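Local coordinates for putative fimbrial associated sortase-like protein (Corynebacterium diphtheriae, PDB 6BWE) that probably acts, through this catalytic part in lid-mutant form, as a pilus-assembling class C sortase, a cysteine transpeptidase that cross-links pilin subunits, at residues 62-67 / 107-112; 67-70 / 75-78; 84-89 / 140-145; 157-162 / 182-187. The protein carries 2 engineered substitutions. All blocks are in the same frame, centred on the assembly; numbering follows the deposited sequence. Where two conformers were deposited one is given.

From the N terminus, helix 59-66 runs straight into interaction 2, which closes a short loop with four residues between its segments and leads into strand 77-83. Interaction 1 starts from the same piece of chain, sharing Gln-67, and reaches further, to the loop after strand 105-107; His-107 and Ile-78 bring the two contacts into touch. Interaction 3 ties the turn between strands 77-83 and 88-94 to the loop before strand 147-152, so its span crosses that of interaction 1. Interaction 4 follows in series and joins strands 155-167 and 183-187. It touches interaction 3, where His-145 probably bonds to Val-161. Together the contacts link the N-terminal helices to the sortase beta-barrel and its strands to one another.

Interaction 1 (62-67 / 107-112); sequences LDYLQQ and HLYGSA
Tyr-64 meets His-107 and Tyr-109 at two different parts of its side chain, and the three rings form a small aromatic cluster. At the tip, Tyr-64 OH shares a hydrogen bond of 2.7 Å with His-107 ND1, lying in the plane of the imidazole at its edge. Tyr-64 and Tyr-109 make a T-shaped (edge-to-face) pair, the edge of Tyr-109 toward the face of Tyr-64, with CD1 of Tyr-109 3.6 Å above the middle of that ring and the planes 66° apart. With chi1 at 172° the ring of Tyr-64 extends opposite the backbone nitrogen and off the helix, into this corner.

A second shell fixes the imidazole. His-107 NE2 donates to Ala-112 O at 2.8 Å, approaching from above the carbonyl plane, and the type II turn from Leu-108 to Ser-111 is tightened by Ser-111 OG bonding to Leu-108 O at 2.6 Å. Tyr-64 OH is also bonded to Gly-95 N, while Tyr-109 OH bonds to Ser-40 O of the second subunit. Tyr-61 adds a further ring. Helix 59-66 packs on helix 24-39 through Asp-63 on Tyr-37, and on strand 88-94 through Leu-65 on His-94.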
loop_
_atom_site.group_PDB
_atom_site.type_symbol
_atom_site.label_atom_id
_atom_site.label_comp_id
_atom_site.label_asym_id
_atom_site.label_seq_id
_atom_site.Cartn_x
_atom_site.Cartn_y
_atom_site.Cartn_z
ATOM N N LEU A 62 2.837 11.896 6.740
ATOM C CA LEU A 62 2.521 13.308 7.018
ATOM C C LEU A 62 1.321 13.780 6.209
ATOM O O LEU A 62 0.465 14.510 6.729
ATOM C CB LEU A 62 3.719 14.223 6.719
ATOM C CG LEU A 62 4.832 14.060 7.736
ATOM C CD1 LEU A 62 6.074 14.810 7.252
ATOM C CD2 LEU A 62 4.365 14.493 9.145
ATOM N N ASP A 63 1.258 13.373 4.943
ATOM C CA ASP A 63 0.107 13.708 4.122
ATOM C C ASP A 63 -1.181 13.052 4.604
ATOM O O ASP A 63 -2.226 13.709 4.675
ATOM C CB ASP A 63 0.346 13.353 2.662
ATOM C CG ASP A 63 -0.686 13.959 1.762
ATOM O OD1 ASP A 63 -0.612 15.196 1.497
ATOM O OD2 ASP A 63 -1.594 13.220 1.330
ATOM N N TYR A 64 -1.085 11.779 4.967
ATOM C CA TYR A 64 -2.179 11.062 5.628
ATOM C C TYR A 64 -2.779 11.837 6.808
ATOM O O TYR A 64 -3.985 12.001 6.907
ATOM C CB TYR A 64 -1.667 9.720 6.092
ATOM C CG TYR A 64 -2.547 8.908 6.952
ATOM C CD1 TYR A 64 -3.729 8.334 6.452
ATOM C CD2 TYR A 64 -2.146 8.575 8.243
ATOM C CE1 TYR A 64 -4.489 7.496 7.263
ATOM C CE2 TYR A 64 -2.874 7.757 9.047
ATOM C CZ TYR A 64 -4.067 7.248 8.587
ATOM O OH TYR A 64 -4.773 6.395 9.417
ATOM N N LEU A 65 -1.901 12.327 7.670
ATOM C CA LEU A 65 -2.325 13.033 8.865
ATOM C C LEU A 65 -2.990 14.368 8.577
ATOM O O LEU A 65 -3.830 14.791 9.365
ATOM C CB LEU A 65 -1.131 13.226 9.795
ATOM C CG LEU A 65 -0.582 11.956 10.435
ATOM C CD1 LEU A 65 0.606 12.329 11.305
ATOM C CD2 LEU A 65 -1.608 11.155 11.221
ATOM N N GLN A 66 -2.646 15.008 7.463
ATOM C CA GLN A 66 -3.347 16.214 7.020
ATOM C C GLN A 66 -4.760 15.934 6.482
ATOM O O GLN A 66 -5.582 16.852 6.384
ATOM C CB GLN A 66 -2.520 16.920 5.941
ATOM C CG GLN A 66 -1.166 17.367 6.418
ATOM C CD GLN A 66 -0.411 18.036 5.283
ATOM O OE1 GLN A 66 -0.888 19.027 4.728
ATOM N NE2 GLN A 66 0.728 17.484 4.905
ATOM N N GLN A 67 -5.061 14.678 6.119
ATOM C CA GLN A 67 -6.363 14.397 5.498
ATOM C C GLN A 67 -7.427 14.343 6.591
ATOM O O GLN A 67 -7.149 13.929 7.721
ATOM C CB GLN A 67 -6.365 13.114 4.714
ATOM C CG GLN A 67 -5.300 13.056 3.607
ATOM C CD GLN A 67 -5.445 14.155 2.565
ATOM O OE1 GLN A 67 -6.567 14.604 2.261
ATOM N NE2 GLN A 67 -4.312 14.554 1.950
ATOM N N HIS A 107 -7.889 4.060 12.438
ATOM C CA HIS A 107 -7.871 3.759 11.016
ATOM C C HIS A 107 -6.510 3.149 10.680
ATOM O O HIS A 107 -5.481 3.702 11.073
ATOM C CB HIS A 107 -8.146 5.005 10.175
ATOM C CG HIS A 107 -7.896 4.787 8.724
ATOM N ND1 HIS A 107 -6.704 5.124 8.118
ATOM C CD2 HIS A 107 -8.657 4.189 7.774
ATOM C CE1 HIS A 107 -6.755 4.759 6.842
ATOM N NE2 HIS A 107 -7.919 4.163 6.621
ATOM N N LEU A 108 -6.509 2.013 9.973
ATOM C CA LEU A 108 -5.270 1.344 9.624
ATOM C C LEU A 108 -4.594 2.003 8.423
ATOM O O LEU A 108 -5.065 1.897 7.287
ATOM C CB LEU A 108 -5.528 -0.142 9.384
ATOM C CG LEU A 108 -4.372 -1.123 9.356
ATOM C CD1 LEU A 108 -3.385 -0.954 10.507
ATOM C CD2 LEU A 108 -4.938 -2.530 9.353
ATOM N N TYR A 109 -3.504 2.707 8.696
ATOM C CA TYR A 109 -2.680 3.303 7.688
ATOM C C TYR A 109 -2.295 2.243 6.631
ATOM O O TYR A 109 -1.910 1.112 6.978
ATOM C CB TYR A 109 -1.406 3.909 8.329
ATOM C CG TYR A 109 -0.510 4.475 7.243
ATOM C CD1 TYR A 109 -0.876 5.620 6.541
ATOM C CD2 TYR A 109 0.658 3.808 6.878
ATOM C CE1 TYR A 109 -0.065 6.109 5.504
ATOM C CE2 TYR A 109 1.454 4.272 5.863
ATOM C CZ TYR A 109 1.089 5.398 5.165
ATOM O OH TYR A 109 1.931 5.794 4.153
ATOM N N GLY A 110 -2.427 2.602 5.369
ATOM C CA GLY A 110 -2.222 1.661 4.267
ATOM C C GLY A 110 -3.505 1.144 3.656
ATOM O O GLY A 110 -3.456 0.352 2.696
ATOM N N SER A 111 -4.638 1.527 4.253
ATOM C CA SER A 111 -5.953 1.298 3.691
ATOM C C SER A 111 -6.545 2.671 3.378
ATOM O O SER A 111 -6.093 3.683 3.912
ATOM C CB SER A 111 -6.851 0.495 4.642
ATOM O OG SER A 111 -7.181 1.244 5.835
ATOM N N ALA A 112 -7.542 2.699 2.493
ATOM C CA ALA A 112 -8.181 3.952 2.090
ATOM C C ALA A 112 -8.868 4.607 3.295
ATOM O O ALA A 112 -9.347 3.936 4.218
ATOM C CB ALA A 112 -9.216 3.711 1.003
#

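Interaction 2 (67-70 / 75-78); sequences QLNP and RPVI
Pro-76 points the CG corner of its ring at one face of the Asn-69 amide, and the two side chains cross at about a right angle. Pro-76 CG stands almost directly above the amide carbon, with Asn-69 CG 3.5 Å away, and it lies nearly as close to the oxygen, Asn-69 OD1 being at 3.6 Å. The amide is swung across to the proline by a chi1 of -178°, which sets Asn-69 CG opposite the backbone nitrogen. The polar atoms are served elsewhere: OD1 accepts a hydrogen bond from Ala-73 N, and ND2 makes a weak one to Leu-65 O.

The contact belongs to the loop that leads from helix 59-66 into strand 77-83, the first strand of the sortase beta-barrel. Leu-68, whose backbone has the positive phi of a left-handed conformation (54°), supplies the second apolar pair. Its side chain crosses that of Ile-78 at about a right angle: Leu-68 CB meets Ile-78 CB at 3.8 Å, and the extended CD1 methyl of Leu-68 also lies against Ile-78 CB, at 3.9 Å. Beside this pair a bridging water donates to Leu-68 O and to Val-77 O, 2.7 Å from each, linking the two backbones. Val-115 also packs on Leu-68, and His-94 touches both Pro-76 and Ile-78.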
loop_
_atom_site.group_PDB
_atom_site.type_symbol
_atom_site.label_atom_id
_atom_site.label_comp_id
_atom_site.label_asym_id
_atom_site.label_seq_id
_atom_site.Cartn_x
_atom_site.Cartn_y
_atom_site.Cartn_z
ATOM N N GLN A 67 -5.061 14.678 6.119
ATOM C CA GLN A 67 -6.363 14.397 5.498
ATOM C C GLN A 67 -7.427 14.343 6.591
ATOM O O GLN A 67 -7.149 13.929 7.721
ATOM C CB GLN A 67 -6.365 13.114 4.714
ATOM C CG GLN A 67 -5.300 13.056 3.607
ATOM C CD GLN A 67 -5.445 14.155 2.565
ATOM O OE1 GLN A 67 -6.567 14.604 2.261
ATOM N NE2 GLN A 67 -4.312 14.554 1.950
ATOM N N LEU A 68 -8.633 14.731 6.218
ATOM C CA LEU A 68 -9.771 14.794 7.103
ATOM C C LEU A 68 -9.484 15.633 8.352
ATOM O O LEU A 68 -9.974 15.322 9.436
ATOM C CB LEU A 68 -10.285 13.393 7.444
ATOM C CG LEU A 68 -10.651 12.511 6.242
ATOM C CD1 LEU A 68 -11.037 11.136 6.703
ATOM C CD2 LEU A 68 -11.769 13.125 5.441
ATOM N N ASN A 69 -8.726 16.707 8.182
ATOM C CA ASN A 69 -8.252 17.514 9.319
ATOM C C ASN A 69 -8.004 18.953 8.890
ATOM O O ASN A 69 -6.883 19.482 9.024
ATOM C CB ASN A 69 -6.995 16.860 9.834
ATOM C CG ASN A 69 -6.392 17.527 11.047
ATOM O OD1 ASN A 69 -7.057 18.251 11.794
ATOM N ND2 ASN A 69 -5.095 17.227 11.274
ATOM N N PRO A 70 -9.045 19.621 8.381
ATOM C CA PRO A 70 -8.870 21.000 7.920
ATOM C C PRO A 70 -8.605 21.952 9.092
ATOM O O PRO A 70 -7.993 22.967 8.915
ATOM C CB PRO A 70 -10.241 21.332 7.294
ATOM C CG PRO A 70 -11.174 20.480 8.045
ATOM C CD PRO A 70 -10.417 19.174 8.166
ATOM N N ARG A 75 -4.951 15.428 17.141
ATOM C CA ARG A 75 -5.694 14.127 17.176
ATOM C C ARG A 75 -7.144 14.334 16.779
ATOM O O ARG A 75 -8.074 14.083 17.571
ATOM C CB ARG A 75 -5.637 13.458 18.555
ATOM C CG ARG A 75 -4.240 13.097 19.013
ATOM C CD ARG A 75 -3.741 11.888 18.246
ATOM N NE ARG A 75 -2.336 11.641 18.530
ATOM C CZ ARG A 75 -1.674 10.532 18.184
ATOM N NH1 ARG A 75 -2.279 9.535 17.528
ATOM N NH2 ARG A 75 -0.394 10.420 18.505
ATOM N N PRO A 76 -7.359 14.728 15.528
ATOM C CA PRO A 76 -8.738 14.940 15.116
ATOM C C PRO A 76 -9.541 13.665 15.003
ATOM O O PRO A 76 -9.016 12.612 14.631
ATOM C CB PRO A 76 -8.593 15.552 13.740
ATOM C CG PRO A 76 -7.334 14.959 13.224
ATOM C CD PRO A 76 -6.424 14.968 14.406
ATOM N N VAL A 77 -10.824 13.783 15.300
ATOM C CA VAL A 77 -11.774 12.725 14.941
ATOM C C VAL A 77 -11.965 12.826 13.428
ATOM O O VAL A 77 -12.499 13.838 12.928
ATOM C CB VAL A 77 -13.125 12.925 15.643
ATOM C CG1 VAL A 77 -14.125 11.886 15.128
ATOM C CG2 VAL A 77 -12.963 12.793 17.160
ATOM N N ILE A 78 -11.538 11.800 12.693
ATOM C CA ILE A 78 -11.605 11.860 11.230
ATOM C C ILE A 78 -12.987 11.442 10.700
ATOM O O ILE A 78 -13.366 11.844 9.625
ATOM C CB ILE A 78 -10.473 11.096 10.515
ATOM C CG1 ILE A 78 -10.428 9.606 10.849
ATOM C CG2 ILE A 78 -9.145 11.712 10.884
ATOM C CD1 ILE A 78 -9.532 8.795 9.926
HETATM O O HOH W 1 -11.704 15.969 11.397
#

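Interaction 3 (84-89 / 140-145)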
loop_
_atom_site.group_PDB
_atom_site.type_symbol
_atom_site.label_atom_id
_atom_site.label_comp_id
_atom_site.label_asym_id
_atom_site.label_seq_id
_atom_site.Cartn_x
_atom_site.Cartn_y
_atom_site.Cartn_z
ATOM N N PRO A 84 -25.939 0.348 14.968
ATOM C CA PRO A 84 -27.061 0.314 15.914
ATOM C C PRO A 84 -27.411 -1.052 16.461
ATOM O O PRO A 84 -27.863 -1.138 17.634
ATOM C CB PRO A 84 -28.255 0.864 15.113
ATOM C CG PRO A 84 -27.777 1.047 13.739
ATOM C CD PRO A 84 -26.279 1.074 13.745
ATOM N N THR A 85 -27.173 -2.121 15.708
ATOM C CA THR A 85 -27.520 -3.438 16.250
ATOM C C THR A 85 -26.734 -3.843 17.493
ATOM O O THR A 85 -27.147 -4.758 18.215
ATOM C CB THR A 85 -27.437 -4.561 15.202
ATOM O OG1 THR A 85 -26.123 -4.621 14.617
ATOM C CG2 THR A 85 -28.489 -4.342 14.140
ATOM N N ILE A 86 -25.574 -3.218 17.728
ATOM C CA ILE A 86 -24.828 -3.427 18.964
ATOM C C ILE A 86 -24.713 -2.120 19.755
ATOM O O ILE A 86 -23.907 -2.031 20.674
ATOM C CB ILE A 86 -23.425 -4.042 18.718
ATOM C CG1 ILE A 86 -22.602 -3.134 17.797
ATOM C CG2 ILE A 86 -23.544 -5.435 18.128
ATOM C CD1 ILE A 86 -21.140 -3.482 17.752
ATOM N N ASP A 87 -25.534 -1.132 19.406
ATOM C CA ASP A 87 -25.546 0.169 20.041
ATOM C C ASP A 87 -24.127 0.782 20.244
ATOM O O ASP A 87 -23.770 1.233 21.336
ATOM C CB ASP A 87 -26.283 0.063 21.376
ATOM C CG ASP A 87 -26.548 1.422 22.011
ATOM O OD1 ASP A 87 -26.765 2.415 21.280
ATOM O OD2 ASP A 87 -26.504 1.489 23.256
ATOM N N ALA A 88 -23.339 0.778 19.170
ATOM C CA ALA A 88 -21.990 1.310 19.189
ATOM C C ALA A 88 -22.010 2.613 18.406
ATOM O O ALA A 88 -22.562 2.647 17.316
ATOM C CB ALA A 88 -21.034 0.321 18.551
ATOM N N HIS A 89 -21.502 3.684 19.011
ATOM C CA HIS A 89 -21.310 4.973 18.338
ATOM C C HIS A 89 -19.971 5.517 18.790
ATOM O O HIS A 89 -19.783 5.898 19.958
ATOM C CB HIS A 89 -22.427 5.992 18.593
ATOM C CG HIS A 89 -22.203 7.299 17.886
ATOM N ND1 HIS A 89 -22.050 7.388 16.512
ATOM C CD2 HIS A 89 -22.057 8.560 18.362
ATOM C CE1 HIS A 89 -21.851 8.648 16.175
ATOM N NE2 HIS A 89 -21.837 9.378 17.278
ATOM N N GLU A 140 -18.506 -8.959 17.784
ATOM C CA GLU A 140 -18.936 -10.332 17.574
ATOM C C GLU A 140 -20.448 -10.587 17.473
ATOM O O GLU A 140 -20.829 -11.660 17.011
ATOM C CB GLU A 140 -18.368 -11.222 18.676
ATOM C CG GLU A 140 -19.037 -10.999 20.037
ATOM C CD GLU A 140 -18.267 -11.603 21.183
ATOM O OE1 GLU A 140 -17.342 -12.407 20.948
ATOM O OE2 GLU A 140 -18.631 -11.299 22.343
ATOM N N ASP A 141 -21.286 -9.634 17.901
ATOM C CA ASP A 141 -22.746 -9.772 17.859
ATOM C C ASP A 141 -23.381 -9.130 16.625
ATOM O O ASP A 141 -24.584 -9.209 16.434
ATOM C CB ASP A 141 -23.377 -9.164 19.131
ATOM C CG ASP A 141 -22.975 -9.902 20.411
ATOM O OD1 ASP A 141 -22.540 -11.081 20.308
ATOM O OD2 ASP A 141 -23.092 -9.305 21.528
ATOM N N VAL A 142 -22.562 -8.505 15.782
ATOM C CA VAL A 142 -23.004 -7.974 14.528
ATOM C C VAL A 142 -23.274 -9.186 13.601
ATOM O O VAL A 142 -22.489 -10.125 13.545
ATOM C CB VAL A 142 -21.934 -7.062 13.888
ATOM C CG1 VAL A 142 -22.366 -6.596 12.527
ATOM C CG2 VAL A 142 -21.628 -5.866 14.785
ATOM N N LYS A 143 -24.406 -9.139 12.920
ATOM C CA LYS A 143 -24.795 -10.173 11.965
ATOM C C LYS A 143 -24.798 -9.691 10.504
ATOM O O LYS A 143 -24.829 -8.484 10.218
ATOM C CB LYS A 143 -26.201 -10.656 12.321
ATOM C CG LYS A 143 -26.284 -11.371 13.667
ATOM C CD LYS A 143 -27.727 -11.370 14.175
ATOM C CE LYS A 143 -28.196 -12.724 14.665
ATOM N NZ LYS A 143 -27.401 -13.316 15.769
ATOM N N GLU A 144 -24.804 -10.672 9.598
ATOM C CA GLU A 144 -24.972 -10.467 8.172
ATOM C C GLU A 144 -26.191 -9.570 7.931
ATOM O O GLU A 144 -27.229 -9.695 8.615
ATOM C CB GLU A 144 -25.189 -11.806 7.442
ATOM C CG GLU A 144 -24.029 -12.808 7.486
ATOM C CD GLU A 144 -22.768 -12.319 6.774
ATOM O OE1 GLU A 144 -22.862 -11.309 6.049
ATOM O OE2 GLU A 144 -21.671 -12.926 6.943
ATOM N N HIS A 145 -26.021 -8.642 6.993
ATOM C CA HIS A 145 -27.017 -7.613 6.644
ATOM C C HIS A 145 -27.185 -6.459 7.632
ATOM O O HIS A 145 -27.918 -5.527 7.316
ATOM C CB HIS A 145 -28.411 -8.194 6.315
ATOM C CG HIS A 145 -28.360 -9.388 5.426
ATOM N ND1 HIS A 145 -28.004 -9.312 4.098
ATOM C CD2 HIS A 145 -28.607 -10.698 5.673
ATOM C CE1 HIS A 145 -28.016 -10.525 3.571
ATOM N NE2 HIS A 145 -28.380 -11.381 4.506
#
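Ile-86 overlaps Val-142 with two of its branches, so that a single methyl, Val-142 CG2, is met by Ile-86 CD1 at 3.8 Å and by Ile-86 CG2 at 3.9 Å. Ile-86 sits in the tight turn of the beta-hairpin formed by strands 77-83 and 88-94. The turn is closed by Asp-87 N bonding to Pro-84 O at 2.9 Å, and it runs into a G1 beta bulge in which Asp-87 and Ala-88 both face Ile-83. The left-handed backbone of Asp-87 belongs to that bulge.

The hairpin tip thus presents an isoleucine to the loop before strand 147-152, and the two side chains meet obliquely. Ile-86 CD1 is anti to CA (chi2 167°), so the chain extends toward the valine instead of folding back. Val-142 is buried, with Ile-83 of strand 77-83 and Val-161 of strand 155-167 also touching it. Close by, Asp-146 OD2 receives hydrogen bonds from Thr-85 OG1 and from Lys-143 N, a polar link between the same two regions at the margin of the apolar patch. Asp-141 borders that patch with its methylene alone: its carboxylate is turned farther from the isoleucine, while Asp-141 CB lies 3.9 Å from Ile-86 CG2.

Interaction 4 (157-162 / 182-187)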
loop_
_atom_site.group_PDB
_atom_site.type_symbol
_atom_site.label_atom_id
_atom_site.label_comp_id
_atom_site.label_asym_id
_atom_site.label_seq_id
_atom_site.Cartn_x
_atom_site.Cartn_y
_atom_site.Cartn_z
ATOM N N LEU A 157 -22.371 7.737 5.096
ATOM C CA LEU A 157 -22.246 6.609 4.179
ATOM C C LEU A 157 -22.801 5.374 4.882
ATOM O O LEU A 157 -22.492 5.151 6.051
ATOM C CB LEU A 157 -20.776 6.363 3.820
ATOM C CG LEU A 157 -19.862 7.551 3.531
ATOM C CD1 LEU A 157 -18.453 7.083 3.159
ATOM C CD2 LEU A 157 -20.446 8.360 2.418
ATOM N N LYS A 158 -23.568 4.555 4.159
ATOM C CA LYS A 158 -24.173 3.378 4.719
ATOM C C LYS A 158 -23.518 2.153 4.098
ATOM O O LYS A 158 -23.301 2.089 2.895
ATOM C CB LYS A 158 -25.688 3.369 4.507
ATOM C CG LYS A 158 -26.402 2.213 5.188
ATOM C CD LYS A 158 -27.926 2.269 4.935
ATOM C CE LYS A 158 -28.602 1.086 5.606
ATOM N NZ LYS A 158 -30.081 1.045 5.376
ATOM N N TYR A 159 -23.176 1.211 4.955
ATOM C CA TYR A 159 -22.626 -0.068 4.542
ATOM C C TYR A 159 -23.491 -1.162 5.126
ATOM O O TYR A 159 -24.161 -0.946 6.146
ATOM C CB TYR A 159 -21.184 -0.199 5.043
ATOM C CG TYR A 159 -20.261 0.722 4.288
ATOM C CD1 TYR A 159 -19.522 0.248 3.208
ATOM C CD2 TYR A 159 -20.159 2.083 4.623
ATOM C CE1 TYR A 159 -18.713 1.097 2.460
ATOM C CE2 TYR A 159 -19.353 2.950 3.874
ATOM C CZ TYR A 159 -18.632 2.445 2.804
ATOM O OH TYR A 159 -17.842 3.246 2.027
ATOM N N GLU A 160 -23.457 -2.336 4.501
ATOM C CA GLU A 160 -24.200 -3.486 4.987
ATOM C C GLU A 160 -23.274 -4.702 5.107
ATOM O O GLU A 160 -22.563 -5.024 4.168
ATOM C CB GLU A 160 -25.372 -3.732 4.019
ATOM C CG GLU A 160 -25.983 -5.100 4.083
ATOM C CD GLU A 160 -27.166 -5.263 3.130
ATOM O OE1 GLU A 160 -27.894 -4.268 2.860
ATOM O OE2 GLU A 160 -27.355 -6.399 2.665
ATOM N N VAL A 161 -23.328 -5.396 6.243
ATOM C CA VAL A 161 -22.404 -6.489 6.534
ATOM C C VAL A 161 -22.646 -7.666 5.610
ATOM O O VAL A 161 -23.792 -8.068 5.425
ATOM C CB VAL A 161 -22.512 -6.982 8.002
ATOM C CG1 VAL A 161 -21.596 -8.180 8.257
ATOM C CG2 VAL A 161 -22.161 -5.843 8.962
ATOM N N ASP A 162 -21.567 -8.187 5.028
ATOM C CA ASP A 162 -21.659 -9.327 4.096
ATOM C C ASP A 162 -20.696 -10.481 4.400
ATOM O O ASP A 162 -20.771 -11.511 3.743
ATOM C CB ASP A 162 -21.494 -8.876 2.631
ATOM C CG ASP A 162 -20.155 -8.192 2.366
ATOM O OD1 ASP A 162 -19.106 -8.764 2.662
ATOM O OD2 ASP A 162 -20.159 -7.065 1.851
ATOM N N ASP A 182 -17.021 -1.105 -3.188
ATOM C CA ASP A 182 -16.820 -0.092 -2.172
ATOM C C ASP A 182 -17.113 -0.840 -0.848
ATOM O O ASP A 182 -18.260 -1.204 -0.560
ATOM C CB ASP A 182 -17.775 1.065 -2.482
ATOM C CG ASP A 182 -17.763 2.149 -1.444
ATOM O OD1 ASP A 182 -17.206 1.970 -0.347
ATOM O OD2 ASP A 182 -18.333 3.208 -1.743
ATOM N N GLN A 183 -16.043 -1.150 -0.107
ATOM C CA GLN A 183 -16.129 -2.010 1.075
ATOM C C GLN A 183 -15.443 -1.368 2.257
ATOM O O GLN A 183 -14.592 -0.474 2.074
ATOM C CB GLN A 183 -15.385 -3.322 0.840
ATOM C CG GLN A 183 -15.791 -4.097 -0.377
ATOM C CD GLN A 183 -15.002 -5.374 -0.495
ATOM O OE1 GLN A 183 -15.500 -6.434 -0.118
ATOM N NE2 GLN A 183 -13.762 -5.285 -0.996
ATOM N N ILE A 184 -15.801 -1.851 3.447
ATOM C CA ILE A 184 -15.064 -1.576 4.697
ATOM C C ILE A 184 -14.963 -2.866 5.509
ATOM O O ILE A 184 -15.825 -3.740 5.388
ATOM C CB ILE A 184 -15.753 -0.527 5.594
ATOM C CG1 ILE A 184 -17.181 -0.940 5.981
ATOM C CG2 ILE A 184 -15.744 0.821 4.909
ATOM C CD1 ILE A 184 -17.740 -0.092 7.109
ATOM N N THR A 185 -13.932 -2.959 6.339
ATOM C CA THR A 185 -13.767 -4.037 7.295
ATOM C C THR A 185 -13.478 -3.428 8.654
ATOM O O THR A 185 -12.644 -2.527 8.787
ATOM C CB THR A 185 -12.694 -5.075 6.872
ATOM O OG1 THR A 185 -13.170 -5.837 5.746
ATOM C CG2 THR A 185 -12.359 -6.056 8.007
ATOM N N LEU A 186 -14.203 -3.924 9.656
ATOM C CA LEU A 186 -14.000 -3.576 11.044
ATOM C C LEU A 186 -13.297 -4.751 11.661
ATOM O O LEU A 186 -13.696 -5.929 11.435
ATOM C CB LEU A 186 -15.321 -3.366 11.754
ATOM C CG LEU A 186 -16.291 -2.426 11.066
ATOM C CD1 LEU A 186 -17.565 -2.304 11.881
ATOM C CD2 LEU A 186 -15.685 -1.058 10.790
ATOM N N ILE A 187 -12.245 -4.462 12.414
ATOM C CA ILE A 187 -11.375 -5.497 13.000
ATOM C C ILE A 187 -11.267 -5.364 14.513
ATOM O O ILE A 187 -11.083 -4.252 15.019
ATOM C CB ILE A 187 -9.944 -5.421 12.422
ATOM C CG1 ILE A 187 -9.976 -5.766 10.941
ATOM C CG2 ILE A 187 -8.996 -6.364 13.179
ATOM C CD1 ILE A 187 -8.601 -5.975 10.324
HETATM O O HOH W 2 -18.217 -6.681 -0.007
#
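Tyr-159 and Asp-182 supply the direct polar bond of this contact: Tyr-159 OH donates to Asp-182 OD1 at 2.8 Å, reaching it on the syn side and 21° out of the carboxylate plane. The other oxygen, Asp-182 OD2, is engaged in a salt bridge with Arg-205 and a hydrogen bond from Gly-117 N, so the buried carboxylate is held at both oxygens, which would favour its charged form.

The apolar part is a CH-pi contact. Ile-184 CG2 stands over a face of the Tyr-159 ring, 4.0 Å from its centroid and 18° off the normal, while Ile-184 CG1 lies 3.8 Å from Tyr-159 CD1. The tyrosine ring is thus fixed by its hydroxyl at one end and by the isoleucine over its face.

In the sortase beta-barrel the two strands are not neighbours: strand 198-206 runs between 155-167 and 183-187, so these side chains meet over it. Strand 183-187 leads to Cys-189, the predicted acyl-thioester residue, which is deposited here as S-hydroxycysteine.

A water makes the third kind of link, donating to Asp-162 OD2 and to Gln-183 OE1 at 2.7 Å each. Asp-162 also forms a salt bridge with Arg-202 through OD1 and a hydrogen bond with His-204 ND1 through OD2.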